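Long-range contacts in matrix protein VP40 (Lake Victoria marburgvirus, PDB 5B0V), which drives assembly and budding of new virus particles as the viral matrix protein, recruiting host proteins of the multivesicular body pathway: residues K257-R262 and A291-P296; A111-A116 and H147-L152; G244-L249 and R303-A308. One frame throughout, in Å; residues are numbered along the deposited sequence. Where two conformers were deposited one is given.

Contact 1: residues K257-R262 and A291-P296; sequences KTSLFR and APENFP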
loop_
_atom_site.group_PDB
_atom_site.type_symbol
_atom_site.label_atom_id
_atom_site.label_comp_id
_atom_site.label_asym_id
_atom_site.label_seq_id
_atom_site.Cartn_x
_atom_site.Cartn_y
_atom_site.Cartn_z
ATOM N N LYS A 257 18.253 -7.586 -6.010
ATOM C CA LYS A 257 17.596 -6.340 -5.762
ATOM C C LYS A 257 17.426 -5.737 -7.152
ATOM O O LYS A 257 18.315 -5.892 -8.007
ATOM C CB LYS A 257 18.455 -5.419 -4.905
ATOM C CG LYS A 257 18.942 -5.970 -3.583
ATOM C CD LYS A 257 17.925 -5.725 -2.497
ATOM C CE LYS A 257 18.260 -6.420 -1.176
ATOM N NZ LYS A 257 17.140 -6.242 -0.180
ATOM N N THR A 258 16.324 -5.030 -7.379
ATOM C CA THR A 258 16.128 -4.327 -8.633
ATOM C C THR A 258 16.568 -2.879 -8.571
ATOM O O THR A 258 16.521 -2.244 -7.530
ATOM C CB THR A 258 14.663 -4.344 -9.045
ATOM O OG1 THR A 258 13.848 -4.049 -7.912
ATOM C CG2 THR A 258 14.285 -5.724 -9.607
ATOM N N SER A 259 17.044 -2.379 -9.696
ATOM C CA SER A 259 17.326 -0.963 -9.870
ATOM C C SER A 259 18.267 -0.358 -8.802
ATOM O O SER A 259 18.100 0.791 -8.392
ATOM C CB SER A 259 15.998 -0.201 -9.900
ATOM O OG SER A 259 15.119 -0.738 -10.868
ATOM N N LEU A 260 19.261 -1.120 -8.365
ATOM C CA LEU A 260 20.055 -0.714 -7.218
ATOM C C LEU A 260 21.530 -1.030 -7.380
ATOM O O LEU A 260 21.928 -2.160 -7.618
ATOM C CB LEU A 260 19.517 -1.395 -5.973
ATOM C CG LEU A 260 19.983 -0.845 -4.617
ATOM C CD1 LEU A 260 19.295 0.473 -4.325
ATOM C CD2 LEU A 260 19.713 -1.826 -3.481
ATOM N N PHE A 261 22.337 0.001 -7.215
ATOM C CA PHE A 261 23.775 -0.082 -7.380
ATOM C C PHE A 261 24.476 0.459 -6.170
ATOM O O PHE A 261 23.906 1.265 -5.405
ATOM C CB PHE A 261 24.167 0.696 -8.608
ATOM C CG PHE A 261 23.462 0.208 -9.830
ATOM C CD1 PHE A 261 22.123 0.510 -10.056
ATOM C CD2 PHE A 261 24.115 -0.622 -10.718
ATOM C CE1 PHE A 261 21.478 0.020 -11.183
ATOM C CE2 PHE A 261 23.477 -1.106 -11.834
ATOM C CZ PHE A 261 22.166 -0.791 -12.064
ATOM N N ARG A 262 25.712 0.012 -6.000
ATOM C CA ARG A 262 26.522 0.446 -4.869
ATOM C C ARG A 262 27.989 0.724 -5.246
ATOM O O ARG A 262 28.485 0.224 -6.251
ATOM C CB ARG A 262 26.405 -0.594 -3.768
ATOM C CG ARG A 262 26.982 -1.927 -4.095
ATOM C CD ARG A 262 27.054 -2.728 -2.814
ATOM N NE ARG A 262 27.239 -4.138 -3.163
ATOM C CZ ARG A 262 26.528 -5.174 -2.737
ATOM N NH1 ARG A 262 25.537 -5.036 -1.873
ATOM N NH2 ARG A 262 26.845 -6.379 -3.166
ATOM N N ALA A 291 19.431 3.204 -10.036
ATOM C CA ALA A 291 19.395 3.388 -11.476
ATOM C C ALA A 291 18.466 2.336 -12.042
ATOM O O ALA A 291 18.212 1.344 -11.378
ATOM C CB ALA A 291 20.764 3.232 -12.064
ATOM N N PRO A 292 17.963 2.544 -13.271
ATOM C CA PRO A 292 17.096 1.565 -13.878
ATOM C C PRO A 292 17.711 0.197 -13.935
ATOM O O PRO A 292 18.884 0.067 -14.160
ATOM C CB PRO A 292 16.887 2.131 -15.269
ATOM C CG PRO A 292 16.837 3.599 -15.037
ATOM C CD PRO A 292 17.937 3.813 -14.027
ATOM N N GLU A 293 16.893 -0.812 -13.688
ATOM C CA GLU A 293 17.321 -2.201 -13.673
ATOM C C GLU A 293 18.079 -2.564 -14.956
ATOM O O GLU A 293 19.134 -3.176 -14.911
ATOM C CB GLU A 293 16.094 -3.097 -13.451
ATOM C CG GLU A 293 16.338 -4.592 -13.475
ATOM C CD GLU A 293 17.167 -5.088 -12.308
ATOM O OE1 GLU A 293 17.595 -4.277 -11.483
ATOM O OE2 GLU A 293 17.412 -6.307 -12.231
ATOM N N ASN A 294 17.559 -2.135 -16.097
ATOM C CA ASN A 294 18.229 -2.388 -17.386
ATOM C C ASN A 294 19.358 -1.423 -17.707
ATOM O O ASN A 294 19.817 -1.405 -18.831
ATOM C CB ASN A 294 17.235 -2.346 -18.556
ATOM C CG ASN A 294 16.557 -0.979 -18.710
ATOM O OD1 ASN A 294 16.593 -0.129 -17.796
ATOM N ND2 ASN A 294 15.900 -0.777 -19.846
ATOM N N PHE A 295 19.798 -0.595 -16.777
ATOM C CA PHE A 295 20.897 0.322 -17.082
ATOM C C PHE A 295 22.203 -0.480 -17.182
ATOM O O PHE A 295 22.433 -1.333 -16.320
ATOM C CB PHE A 295 21.009 1.359 -15.979
ATOM C CG PHE A 295 21.850 2.536 -16.325
ATOM C CD1 PHE A 295 21.301 3.637 -16.929
ATOM C CD2 PHE A 295 23.195 2.545 -16.024
ATOM C CE1 PHE A 295 22.084 4.737 -17.229
ATOM C CE2 PHE A 295 23.997 3.637 -16.318
ATOM C CZ PHE A 295 23.440 4.744 -16.921
ATOM N N PRO A 296 23.045 -0.216 -18.225
ATOM C CA PRO A 296 24.254 -0.991 -18.534
ATOM C C PRO A 296 25.425 -0.655 -17.656
ATOM O O PRO A 296 25.613 0.517 -17.292
ATOM C CB PRO A 296 24.575 -0.562 -19.956
ATOM C CG PRO A 296 24.121 0.844 -20.014
ATOM C CD PRO A 296 22.842 0.849 -19.231
#
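Glu-293 reaches from its loop to the main chain of Ser-259, whose N donates to Glu-293 OE1 over 2.7 Å in a nearly straight bond (168° at the hydrogen). The N-H arrives on the anti side of the carboxylate, 27° out of its plane. CG of Glu-293 lies anti to the backbone N (chi1 177°), and a bend at the next torsion turns the acid group toward the chain at Thr-258. The same OE1 forms a salt bridge with Lys-253, so two donors share this oxygen. A second bond runs the other way: Ala-291 N gives to Ser-259 O at 3.2 Å, approaching from above the carbonyl plane. Beyond the backbone pairing of Phe-261 with Phe-289, this bond continues the antiparallel pairing past the end of both strands, and the chains are still close at Ser-259 and Glu-293.

Packing spreads from these bonds. The side chains of Thr-258 and Glu-293 cross at about a right angle, with Thr-258 CG2 4.0 Å from Glu-293 CD. Phe-261 points toward the loop, and its CE1 meets Ala-291 CB obliquely at 3.4 Å. The oxygens of Ala-291 and Pro-292 lie near the edge of the Phe-261 ring, the latter 3.9 Å from CE1. Pro-292 O also accepts Phe-295 N at 2.8 Å, closing a type I beta turn over residues 292-295. Further out, Phe-300 meets the Phe-261 ring edge-to-face, while Trp-97 of strand 91-104 touches Ser-259, Pro-292 and Glu-293.

Chemically, Ser-259 offers a backbone N-H and C=O, and the loop answers each. Held between that N-H and a lysine, the carboxylate would be expected to stay ionised, tying the loop by a neutral bond to the residue before strand 260-264 and by charge to Lys-253 of strand 251-253.

Contact 2: residues A111-A116 and H147-L152; sequences AHTVAA and HPLRML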
loop_
_atom_site.group_PDB
_atom_site.type_symbol
_atom_site.label_atom_id
_atom_site.label_comp_id
_atom_site.label_asym_id
_atom_site.label_seq_id
_atom_site.Cartn_x
_atom_site.Cartn_y
_atom_site.Cartn_z
ATOM N N ALA A 111 4.388 4.135 7.057
ATOM C CA ALA A 111 3.077 3.615 6.664
ATOM C C ALA A 111 2.324 4.611 5.815
ATOM O O ALA A 111 1.731 4.257 4.799
ATOM C CB ALA A 111 2.250 3.243 7.876
ATOM N N HIS A 112 2.332 5.862 6.217
ATOM C CA HIS A 112 1.766 6.903 5.370
ATOM C C HIS A 112 2.435 6.884 4.011
ATOM O O HIS A 112 1.791 6.880 2.984
ATOM C CB HIS A 112 1.949 8.276 6.020
ATOM C CG HIS A 112 1.109 9.341 5.407
ATOM N ND1 HIS A 112 0.906 10.556 6.019
ATOM C CD2 HIS A 112 0.388 9.370 4.262
ATOM C CE1 HIS A 112 0.105 11.294 5.271
ATOM N NE2 HIS A 112 -0.219 10.599 4.195
ATOM N N THR A 113 3.753 6.848 4.011
ATOM C CA THR A 113 4.502 6.898 2.761
ATOM C C THR A 113 4.061 5.781 1.826
ATOM O O THR A 113 3.741 6.021 0.665
ATOM C CB THR A 113 6.025 6.802 3.002
ATOM O OG1 THR A 113 6.443 7.844 3.904
ATOM C CG2 THR A 113 6.752 6.928 1.695
ATOM N N VAL A 114 4.031 4.566 2.357
ATOM C CA VAL A 114 3.674 3.406 1.568
ATOM C C VAL A 114 2.192 3.416 1.167
ATOM O O VAL A 114 1.838 3.071 0.036
ATOM C CB VAL A 114 4.014 2.105 2.312
ATOM C CG1 VAL A 114 3.520 0.892 1.519
ATOM C CG2 VAL A 114 5.517 2.027 2.553
ATOM N N ALA A 115 1.329 3.820 2.084
ATOM C CA ALA A 115 -0.096 3.879 1.784
ATOM C C ALA A 115 -0.357 4.922 0.714
ATOM O O ALA A 115 -1.146 4.702 -0.207
ATOM C CB ALA A 115 -0.878 4.203 3.038
ATOM N N ALA A 116 0.331 6.052 0.842
ATOM C CA ALA A 116 0.178 7.146 -0.095
ATOM C C ALA A 116 0.608 6.712 -1.505
ATOM O O ALA A 116 0.016 7.102 -2.508
ATOM C CB ALA A 116 0.980 8.335 0.371
ATOM N N HIS A 147 7.517 16.167 1.889
ATOM C CA HIS A 147 7.822 14.759 1.831
ATOM C C HIS A 147 9.135 14.524 1.114
ATOM O O HIS A 147 9.353 15.082 0.059
ATOM C CB HIS A 147 6.728 13.949 1.156
ATOM C CG HIS A 147 6.818 12.504 1.502
ATOM N ND1 HIS A 147 7.841 11.701 1.053
ATOM C CD2 HIS A 147 6.098 11.747 2.355
ATOM C CE1 HIS A 147 7.722 10.497 1.571
ATOM N NE2 HIS A 147 6.661 10.494 2.354
ATOM N N PRO A 148 10.013 13.699 1.693
ATOM C CA PRO A 148 11.324 13.408 1.102
ATOM C C PRO A 148 11.272 12.990 -0.357
ATOM O O PRO A 148 12.067 13.470 -1.133
ATOM C CB PRO A 148 11.862 12.253 1.949
ATOM C CG PRO A 148 11.189 12.409 3.244
ATOM C CD PRO A 148 9.872 13.107 3.026
ATOM N N LEU A 149 10.391 12.072 -0.698
ATOM C CA LEU A 149 10.217 11.614 -2.078
ATOM C C LEU A 149 9.459 12.624 -2.928
ATOM O O LEU A 149 8.349 13.068 -2.579
ATOM C CB LEU A 149 9.470 10.282 -2.118
ATOM C CG LEU A 149 10.067 9.163 -1.272
ATOM C CD1 LEU A 149 9.139 7.968 -1.293
ATOM C CD2 LEU A 149 11.450 8.770 -1.743
ATOM N N ARG A 150 10.052 12.957 -4.068
ATOM C CA ARG A 150 9.471 13.984 -4.921
ATOM C C ARG A 150 8.039 13.625 -5.361
ATOM O O ARG A 150 7.161 14.485 -5.355
ATOM C CB ARG A 150 10.355 14.247 -6.149
ATOM C CG ARG A 150 9.880 15.448 -6.933
ATOM C CD ARG A 150 10.613 15.650 -8.245
ATOM N NE ARG A 150 9.774 16.424 -9.164
ATOM C CZ ARG A 150 9.625 17.747 -9.137
ATOM N NH1 ARG A 150 10.267 18.486 -8.244
ATOM N NH2 ARG A 150 8.808 18.345 -9.999
HETATM N N MSE A 151 7.811 12.367 -5.728
HETATM C CA MSE A 151 6.498 11.948 -6.211
HETATM C C MSE A 151 5.374 12.326 -5.270
HETATM O O MSE A 151 4.349 12.819 -5.712
HETATM C CB MSE A 151 6.514 10.449 -6.458
HETATM C CG MSE A 151 5.215 9.897 -7.010
HETATM SE SE MSE A 151 5.080 10.079 -8.964
HETATM C CE MSE A 151 4.034 11.689 -8.817
ATOM N N LEU A 152 5.550 12.122 -3.963
ATOM C CA LEU A 152 4.495 12.448 -3.000
ATOM C C LEU A 152 4.521 13.899 -2.697
ATOM O O LEU A 152 3.470 14.509 -2.586
ATOM C CB LEU A 152 4.671 11.700 -1.700
ATOM C CG LEU A 152 4.624 10.175 -1.785
ATOM C CD1 LEU A 152 4.918 9.555 -0.432
ATOM C CD2 LEU A 152 3.274 9.728 -2.267
#
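Ala-116 and Leu-152 mark the nearest approach of the two backbones, with 7.4 Å between their CA atoms, a spacing bridged by side chains. Residues 111-116 are wholly helical, with main-chain bonds such as Ala-116 N to His-112 O. The partner segment is extended at His-147, then turns into helix 150-154 with Leu-149 in the N-cap position.

His-147 makes the polar link. Its CG lies anti to the backbone N (chi1 -161°), and its ring presents NE2 to Thr-113 OG1 at 3.1 Å, with the oxygen only 6° out of the ring plane. NE2 is the donor here, while Thr-113 OG1 is also bonded to Pro-109 O, one turn back along the chain. At the other ring nitrogen, ND1 accepts Leu-149 N at 3.1 Å, again close to the ring plane. One nitrogen giving and the other taking suits a neutral imidazole protonated at NE2, and the two in-plane bonds fix the rotation of the ring. Its faces are covered as well: Leu-152 CD1 lies over one and Pro-148 CD over the opposite one, both offset toward the rim.

The methyl of Thr-113 serves the apolar side. Its CG2 touches Leu-149 CD1 at 4.0 Å and Leu-152 CD1 at 3.8 Å, so the two leucines meet the same methyl. The other branch of Leu-152 goes to the next helical turn, where CD2 rests 3.8 Å from Ala-116 CB.

Around this buried junction, Met-103 of strand 91-104 touches both Thr-113 and His-147, and Leu-117 of helix 110-119 packs on Leu-149 and Leu-152. Ala-111, Val-114 and Ala-115 instead meet the second subunit, so helix 110-119 contributes one side to the contact with that subunit and another to helix 150-154.

Contact 3: residues G244-L249 and R303-A308; sequences GILHQL and RQVVLA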
loop_
_atom_site.group_PDB
_atom_site.type_symbol
_atom_site.label_atom_id
_atom_site.label_comp_id
_atom_site.label_asym_id
_atom_site.label_seq_id
_atom_site.Cartn_x
_atom_site.Cartn_y
_atom_site.Cartn_z
ATOM N N GLY A 244 40.982 12.653 -7.447
ATOM C CA GLY A 244 42.171 11.808 -7.495
ATOM C C GLY A 244 41.952 10.308 -7.622
ATOM O O GLY A 244 42.810 9.615 -8.164
ATOM N N ILE A 245 40.812 9.803 -7.131
ATOM C CA ILE A 245 40.479 8.387 -7.239
ATOM C C ILE A 245 39.133 8.172 -7.893
ATOM O O ILE A 245 38.585 7.065 -7.871
ATOM C CB ILE A 245 40.466 7.696 -5.864
ATOM C CG1 ILE A 245 39.604 8.440 -4.837
ATOM C CG2 ILE A 245 41.870 7.584 -5.311
ATOM C CD1 ILE A 245 38.111 8.319 -5.039
ATOM N N LEU A 246 38.607 9.224 -8.503
ATOM C CA LEU A 246 37.253 9.203 -9.049
ATOM C C LEU A 246 37.044 8.108 -10.065
ATOM O O LEU A 246 36.018 7.475 -10.121
ATOM C CB LEU A 246 36.976 10.538 -9.726
ATOM C CG LEU A 246 35.618 10.705 -10.386
ATOM C CD1 LEU A 246 34.463 10.581 -9.395
ATOM C CD2 LEU A 246 35.596 12.070 -11.065
ATOM N N HIS A 247 38.051 7.908 -10.884
ATOM C CA HIS A 247 38.021 7.008 -12.020
ATOM C C HIS A 247 38.345 5.586 -11.650
ATOM O O HIS A 247 38.261 4.697 -12.484
ATOM C CB HIS A 247 39.125 7.454 -12.992
ATOM C CG HIS A 247 40.510 7.392 -12.394
ATOM N ND1 HIS A 247 40.998 8.359 -11.536
ATOM C CD2 HIS A 247 41.490 6.459 -12.503
ATOM C CE1 HIS A 247 42.221 8.030 -11.157
ATOM N NE2 HIS A 247 42.542 6.883 -11.727
ATOM N N GLN A 248 38.776 5.372 -10.409
ATOM C CA GLN A 248 39.040 4.010 -9.922
ATOM C C GLN A 248 37.835 3.415 -9.194
ATOM O O GLN A 248 37.805 2.219 -8.918
ATOM C CB GLN A 248 40.224 3.977 -8.978
ATOM C CG GLN A 248 41.529 4.409 -9.596
ATOM C CD GLN A 248 42.407 5.047 -8.540
ATOM O OE1 GLN A 248 42.871 6.193 -8.701
ATOM N NE2 GLN A 248 42.593 4.336 -7.413
ATOM N N LEU A 249 36.853 4.247 -8.870
ATOM C CA LEU A 249 35.711 3.755 -8.154
ATOM C C LEU A 249 35.006 2.741 -9.032
ATOM O O LEU A 249 34.870 2.989 -10.223
ATOM C CB LEU A 249 34.790 4.906 -7.791
ATOM C CG LEU A 249 35.359 5.891 -6.764
ATOM C CD1 LEU A 249 34.333 6.975 -6.457
ATOM C CD2 LEU A 249 35.796 5.170 -5.498
ATOM N N ARG A 303 32.101 10.403 -15.189
ATOM C CA ARG A 303 32.006 10.810 -13.803
ATOM C C ARG A 303 32.533 12.213 -13.637
ATOM O O ARG A 303 33.382 12.665 -14.400
ATOM C CB ARG A 303 32.850 9.884 -12.945
ATOM C CG ARG A 303 32.588 8.414 -13.191
ATOM C CD ARG A 303 33.498 7.561 -12.347
ATOM N NE ARG A 303 32.958 6.214 -12.342
ATOM C CZ ARG A 303 33.658 5.125 -12.083
ATOM N NH1 ARG A 303 34.934 5.187 -11.758
ATOM N NH2 ARG A 303 33.055 3.953 -12.102
ATOM N N GLN A 304 32.049 12.885 -12.605
ATOM C CA GLN A 304 32.526 14.216 -12.238
ATOM C C GLN A 304 32.310 14.425 -10.740
ATOM O O GLN A 304 31.390 13.840 -10.173
ATOM C CB GLN A 304 31.760 15.261 -13.047
ATOM C CG GLN A 304 32.163 16.697 -12.804
ATOM C CD GLN A 304 31.391 17.614 -13.719
ATOM O OE1 GLN A 304 30.244 17.893 -13.461
ATOM N NE2 GLN A 304 31.997 18.046 -14.812
ATOM N N VAL A 305 33.148 15.258 -10.119
ATOM C CA VAL A 305 32.972 15.646 -8.712
ATOM C C VAL A 305 32.293 16.999 -8.559
ATOM O O VAL A 305 32.717 17.995 -9.154
ATOM C CB VAL A 305 34.303 15.776 -7.976
ATOM C CG1 VAL A 305 34.058 16.064 -6.508
ATOM C CG2 VAL A 305 35.112 14.513 -8.136
ATOM N N VAL A 306 31.255 17.034 -7.736
ATOM C CA VAL A 306 30.485 18.250 -7.520
ATOM C C VAL A 306 30.152 18.416 -6.041
ATOM O O VAL A 306 30.413 17.544 -5.228
ATOM C CB VAL A 306 29.197 18.257 -8.378
ATOM C CG1 VAL A 306 29.553 18.274 -9.859
ATOM C CG2 VAL A 306 28.304 17.052 -8.076
ATOM N N LEU A 307 29.561 19.557 -5.729
ATOM C CA LEU A 307 28.976 19.818 -4.434
ATOM C C LEU A 307 27.480 19.735 -4.612
ATOM O O LEU A 307 26.920 20.375 -5.492
ATOM C CB LEU A 307 29.349 21.206 -3.963
ATOM C CG LEU A 307 30.830 21.449 -3.645
ATOM C CD1 LEU A 307 31.175 22.931 -3.671
ATOM C CD2 LEU A 307 31.173 20.850 -2.306
ATOM N N ALA A 308 26.820 18.891 -3.827
ATOM C CA ALA A 308 25.377 18.758 -3.923
ATOM C C ALA A 308 24.742 18.888 -2.554
ATOM O O ALA A 308 25.396 18.676 -1.528
ATOM C CB ALA A 308 25.016 17.435 -4.542
#
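Arg-303 and Leu-246 lie alongside each other, running opposite ways, and join two parts of the C-terminal beta domain of VP40: the loop that follows helix 237-243 and strand 304-309, an edge strand of a three-stranded antiparallel sheet within this chain. Arg-303 enters with its CG anti to the carbonyl carbon (chi1 -50°) and is extended from CG to NE, running to the loop until the guanidinium comes among main-chain carbonyls.

There NH1 donates to Leu-246 O at 3.0 Å. The nitrogen lies in the carbonyl plane on a lone pair, although the oxygen is tilted 31° from the guanidinium plane. Leu-249 O receives both terminal nitrogens, NH1 at 2.7 Å and NH2 at 2.8 Å, in two weak bonds bent to roughly 120° at the hydrogen. One carbonyl oxygen is thus met by both, from a position well off the guanidinium plane, while NH1 is shared between two carbonyls. Leu-249 CB lies over one face, near NH1, and the carbonyl carbon of His-247 lies at the edge. The turn has a main-chain bond of its own, Gln-248 N to Ile-245 O, and the arginine adds donors to the carbonyls of Leu-246 and Leu-249; its positive charge would be expected to offset the negative ends of these neighbouring dipoles.

The aliphatic half of the contact starts at the arginine's base, where Arg-303 CB meets Leu-246 CG at 3.9 Å. Leu-246 runs in the same opposed fashion beside Val-305, and its two methyls share the task: CD1 lies near Arg-303 CB, whereas CD2 reaches farther along the strand. Val-305 packs in addition on Leu-239 and Ile-242 of helix 237-243, and Leu-246 on Val-209 of the neighbouring strand 205-210. At the far end of the leucine, CD2 stands 3.8 Å from Val-305 CG2 and 3.9 Å from Gln-304 CA.

The three contacts are separate sites along the fold. Contact 2, whose helix 110-119 also meets the second subunit, closes in sequence before the others open; its centre lies 31 Å from that of contact 3, on the opposite side of the chain's centre. Contact 1 lies about equally far from both, off the line joining them, its centre 21 Å from that of contact 2 and 20 Å from that of contact 3, and its segments fall between those of contact 3 along the chain. None touch: nearest atoms are about 12 Å apart for contacts 1 and 2 and about 8 Å for contacts 1 and 3. Strand 91-104 borders contacts 1 and 2, through Trp-97 and Met-103, while Phe-300 adjoins contacts 1 and 3.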